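Multicopper oxidase (Arthrobacter sp. FB24, PDB 3GDC) oxidises its substrates, probably phenols as laccases do, at copper centres and passes the electrons to dioxygen, reducing it to water. Local coordinates at the interface of chains A and B. Residues are numbered along the deposited sequence; one frame, centred on the assembly and turned at random. Chains: chain A/B, Multicopper oxidase.

Contact 1: the interface of chains A and B. Residues chain A 225-227, 261-262, 266; chain B 94-97.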
# COMPACT_ATOMS: atom_id res chain seq x y z
N GLY A 225 -14.15 -16.44 1.92
CA GLY A 225 -15.11 -16.80 2.97
C GLY A 225 -14.67 -16.57 4.41
O GLY A 225 -15.33 -17.03 5.34
N ASN A 226 -13.56 -15.86 4.59
CA ASN A 226 -12.94 -15.75 5.90
C ASN A 226 -12.35 -14.37 6.14
O ASN A 226 -12.09 -13.63 5.19
CB ASN A 226 -11.87 -16.84 6.04
CG ASN A 226 -12.47 -18.22 6.25
OD1 ASN A 226 -12.77 -18.60 7.38
ND2 ASN A 226 -12.68 -18.95 5.16
N PHE A 227 -12.16 -14.03 7.41
CA PHE A 227 -11.58 -12.77 7.82
C PHE A 227 -10.49 -13.07 8.84
O PHE A 227 -10.56 -14.08 9.54
CB PHE A 227 -12.64 -11.85 8.43
CG PHE A 227 -13.40 -11.06 7.42
CD1 PHE A 227 -14.31 -11.70 6.57
CD2 PHE A 227 -13.20 -9.69 7.28
CE1 PHE A 227 -15.00 -10.97 5.61
CE2 PHE A 227 -13.89 -8.96 6.32
CZ PHE A 227 -14.79 -9.61 5.49
N PRO A 261 -14.68 -20.89 10.36
CA PRO A 261 -15.95 -21.31 10.97
C PRO A 261 -16.64 -22.49 10.28
O PRO A 261 -17.48 -23.13 10.91
CB PRO A 261 -16.82 -20.05 10.86
CG PRO A 261 -16.31 -19.36 9.64
CD PRO A 261 -14.82 -19.62 9.62
N TYR A 262 -16.28 -22.76 9.02
CA TYR A 262 -16.98 -23.77 8.22
C TYR A 262 -16.02 -24.73 7.52
O TYR A 262 -14.97 -24.31 7.04
CB TYR A 262 -17.89 -23.10 7.18
CG TYR A 262 -19.00 -22.27 7.79
CD1 TYR A 262 -20.00 -22.88 8.55
CD2 TYR A 262 -19.06 -20.89 7.61
CE1 TYR A 262 -21.02 -22.15 9.12
CE2 TYR A 262 -20.09 -20.13 8.18
CZ TYR A 262 -21.07 -20.78 8.94
OH TYR A 262 -22.10 -20.07 9.52
N PHE A 266 -11.50 -23.45 0.71
CA PHE A 266 -11.51 -22.00 0.61
C PHE A 266 -10.27 -21.50 -0.09
O PHE A 266 -9.15 -21.70 0.38
CB PHE A 266 -11.66 -21.39 2.01
CG PHE A 266 -12.95 -21.75 2.68
CD1 PHE A 266 -14.08 -20.97 2.47
CD2 PHE A 266 -13.05 -22.88 3.48
CE1 PHE A 266 -15.30 -21.29 3.07
CE2 PHE A 266 -14.27 -23.24 4.08
CZ PHE A 266 -15.39 -22.43 3.88
N GLY B 94 -17.11 -11.94 2.54
CA GLY B 94 -17.94 -12.09 3.72
C GLY B 94 -17.78 -13.53 4.16
O GLY B 94 -17.18 -14.32 3.44
N VAL B 95 -18.29 -13.87 5.33
CA VAL B 95 -18.15 -15.21 5.86
C VAL B 95 -19.29 -16.08 5.34
O VAL B 95 -20.46 -15.68 5.43
CB VAL B 95 -18.09 -15.21 7.40
CG1 VAL B 95 -18.15 -16.63 7.95
CG2 VAL B 95 -16.83 -14.50 7.88
N HIS B 96 -18.95 -17.24 4.78
CA HIS B 96 -19.95 -18.16 4.24
C HIS B 96 -19.38 -19.57 4.04
O HIS B 96 -18.16 -19.77 4.07
CB HIS B 96 -20.49 -17.63 2.91
CG HIS B 96 -19.42 -17.28 1.92
ND1 HIS B 96 -19.13 -15.98 1.58
CD2 HIS B 96 -18.57 -18.06 1.22
CE1 HIS B 96 -18.14 -15.97 0.70
NE2 HIS B 96 -17.78 -17.22 0.47
N ARG B 97 -20.27 -20.54 3.83
CA ARG B 97 -19.90 -21.91 3.53
C ARG B 97 -19.23 -21.99 2.17
O ARG B 97 -19.47 -21.15 1.30
CB ARG B 97 -21.13 -22.82 3.53
CG ARG B 97 -21.78 -23.03 4.89
CD ARG B 97 -23.13 -23.71 4.73
NE ARG B 97 -24.18 -22.75 4.37
CZ ARG B 97 -25.29 -23.05 3.70
NH1 ARG B 97 -25.53 -24.30 3.28
NH2 ARG B 97 -26.18 -22.10 3.44
O HOH W 1 -16.02 -19.60 5.95
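Two H-X-H-G copper-binding motifs meet here: A:Gly225, next to the copper ligand A:His224, touches B:Gly94 and B:His96, the former next to the copper ligand B:His93. A:Gly225 turns with a positive phi of 68°, a conformation glycine adopts readily, and its bare CA lies over one face of the B:His96 imidazole, 3.9 Å from the ring centroid in a CH-pi contact. B:Val95, beta-branched, spreads two methyls over different neighbours: CG1 reaches CG of A:Pro261 at 3.7 Å, and CG2 meets CD1 of the A:Phe227 ring at 4.0 Å. The same phenyl ring brings CE1 to within 3.7 Å of the B:Gly94 CA, where the glycine leaves room for it. A:Tyr262 is sandwiched, with CG of B:Arg97 above one face and CB of A:Pro261 against the other. Its CE2 comes 4.0 Å from CG1 of B:Val95, the two side chains at about a right angle. B:Arg97 bends at chi3 (-81°), and its guanidinium plane stands 65° from the phenol ring, leaving aliphatic carbon to do the packing. At the edge of that ring, in its plane, water 1 links the carbonyl O of A:Gly225 (2.7 Å) to O of B:His96 (2.8 Å). An alanine in place of A:Tyr262 would probably leave CG of B:Arg97 and CG1 of B:Val95 without their aromatic partner and open a gap beside the bridging water. The patch thus joins two subunits directly beside copper-ligating histidines and probably helps to hold the intersubunit copper centre in register.

Contact 2: the interface of chains A and B. Residues chain A 218, 220, 245-247; chain B 217-218, 249, 252.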
# COMPACT_ATOMS: atom_id res chain seq x y z
N ILE A 218 4.05 -4.22 -5.50
CA ILE A 218 3.19 -4.61 -4.39
C ILE A 218 2.59 -6.00 -4.59
O ILE A 218 2.32 -6.42 -5.72
CB ILE A 218 2.09 -3.53 -4.09
CG1 ILE A 218 1.43 -3.76 -2.72
CG2 ILE A 218 1.04 -3.47 -5.21
CD1 ILE A 218 0.90 -2.49 -2.05
N SER A 220 -0.36 -8.89 -2.71
CA SER A 220 -1.49 -8.93 -1.81
C SER A 220 -1.86 -10.37 -1.46
O SER A 220 -1.27 -11.32 -1.99
CB SER A 220 -2.69 -8.15 -2.37
OG SER A 220 -3.18 -8.75 -3.55
N THR A 245 -8.41 -9.11 2.97
CA THR A 245 -7.42 -8.77 1.95
C THR A 245 -6.39 -7.81 2.54
O THR A 245 -6.76 -6.81 3.14
CB THR A 245 -8.08 -8.08 0.73
OG1 THR A 245 -9.10 -8.92 0.19
CG2 THR A 245 -7.05 -7.80 -0.37
N ILE A 246 -5.11 -8.12 2.37
CA ILE A 246 -4.05 -7.20 2.79
C ILE A 246 -2.98 -7.06 1.73
O ILE A 246 -2.79 -7.95 0.90
CB ILE A 246 -3.40 -7.61 4.15
CG1 ILE A 246 -2.88 -9.05 4.14
CG2 ILE A 246 -4.33 -7.36 5.30
CD1 ILE A 246 -1.38 -9.10 3.97
N SER A 247 -2.26 -5.94 1.77
CA SER A 247 -1.19 -5.69 0.80
C SER A 247 0.16 -5.52 1.50
O SER A 247 0.22 -5.10 2.67
CB SER A 247 -1.51 -4.45 -0.05
OG SER A 247 -1.53 -3.29 0.76
N PRO B 217 -2.00 -2.02 -9.95
CA PRO B 217 -1.94 -2.66 -8.63
C PRO B 217 -2.55 -1.88 -7.46
O PRO B 217 -2.90 -2.48 -6.44
CB PRO B 217 -0.44 -2.86 -8.41
CG PRO B 217 0.20 -1.76 -9.18
CD PRO B 217 -0.66 -1.59 -10.41
N ILE B 218 -2.65 -0.55 -7.59
CA ILE B 218 -3.14 0.26 -6.47
C ILE B 218 -3.90 1.49 -6.94
O ILE B 218 -3.58 2.08 -7.98
CB ILE B 218 -1.99 0.66 -5.46
CG1 ILE B 218 -2.56 0.96 -4.07
CG2 ILE B 218 -1.13 1.79 -6.02
CD1 ILE B 218 -1.56 0.78 -2.89
N VAL B 249 -5.50 -1.47 -2.61
CA VAL B 249 -5.26 -2.39 -3.73
C VAL B 249 -6.63 -2.93 -4.13
O VAL B 249 -7.64 -2.66 -3.46
CB VAL B 249 -4.25 -3.52 -3.38
CG1 VAL B 249 -2.89 -2.92 -3.00
CG2 VAL B 249 -4.79 -4.43 -2.25
N GLN B 252 -9.53 -4.06 -1.54
CA GLN B 252 -9.54 -3.26 -0.33
C GLN B 252 -10.64 -2.21 -0.42
O GLN B 252 -11.02 -1.77 -1.52
CB GLN B 252 -8.19 -2.61 -0.04
CG GLN B 252 -7.14 -3.60 0.49
CD GLN B 252 -5.85 -2.91 0.89
OE1 GLN B 252 -5.34 -2.05 0.18
NE2 GLN B 252 -5.29 -3.31 2.04
O HOH W 2 -7.22 -4.24 4.09
O HOH W 3 -2.97 -0.88 0.47
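A:Ser247 and B:Val249 meet carbon to carbon, the serine CB lying 3.6 Å from CG1 of the valine and somewhat farther from CG2. With CG1 anti to the carbonyl carbon (chi1 -61°), this methyl also faces CD1 of A:Ile218 at 3.9 Å, the two side chains meeting at a slant. The isoleucine works with both branches: its CG2 packs on the ring carbon CB of B:Pro217 (3.6 Å), while CD1 comes tip to tip with CD1 of B:Ile218, the two chains almost perpendicular. Branched aliphatic residues and a rigid proline suit an apolar contact of this kind. Beside it, the polar half is built round B:Gln252. Its chain runs extended beyond CG (chi2 -175°), long enough to carry the amide to the neighbouring subunit, where the links pass through water. OE1 accepts from the backbone N of B:Val249 at 2.9 Å, nearly straight at the hydrogen (168°) and with the donor tilted only slightly from the carbonyl plane, and this should restrain rotation of the amide. The same OE1 contacts water 3 (2.7 Å), which reaches OG of A:Ser247. NE2 donates to water 2, which lies 2.8 Å from the carbonyl O of A:Thr245. A small serine leaves room for valine and water alike. Strands 218-223 and 245-249 of both chains contribute, with B:Pro217 just ahead of one strand and B:Gln252 in the loop after the other.

Contact 1 and contact 2 lie about 20 Å apart, between the centres of their C-alpha atoms, and have no residue in common. Chain A connects them: strand 218-223 starts in contact 2 and leads to the copper ligand A:His224 and the loop of contact 1. Chain B supplies different regions, its first multicopper oxidase region to contact 1 and its second region to contact 2. Contact 1 is therefore unlike on its two sides, whereas contact 2 draws on strands 218-223 and 245-249 of both chains, with mostly different residues. In an assembly of three copies, this probably ties the copper-binding edges to a shared core.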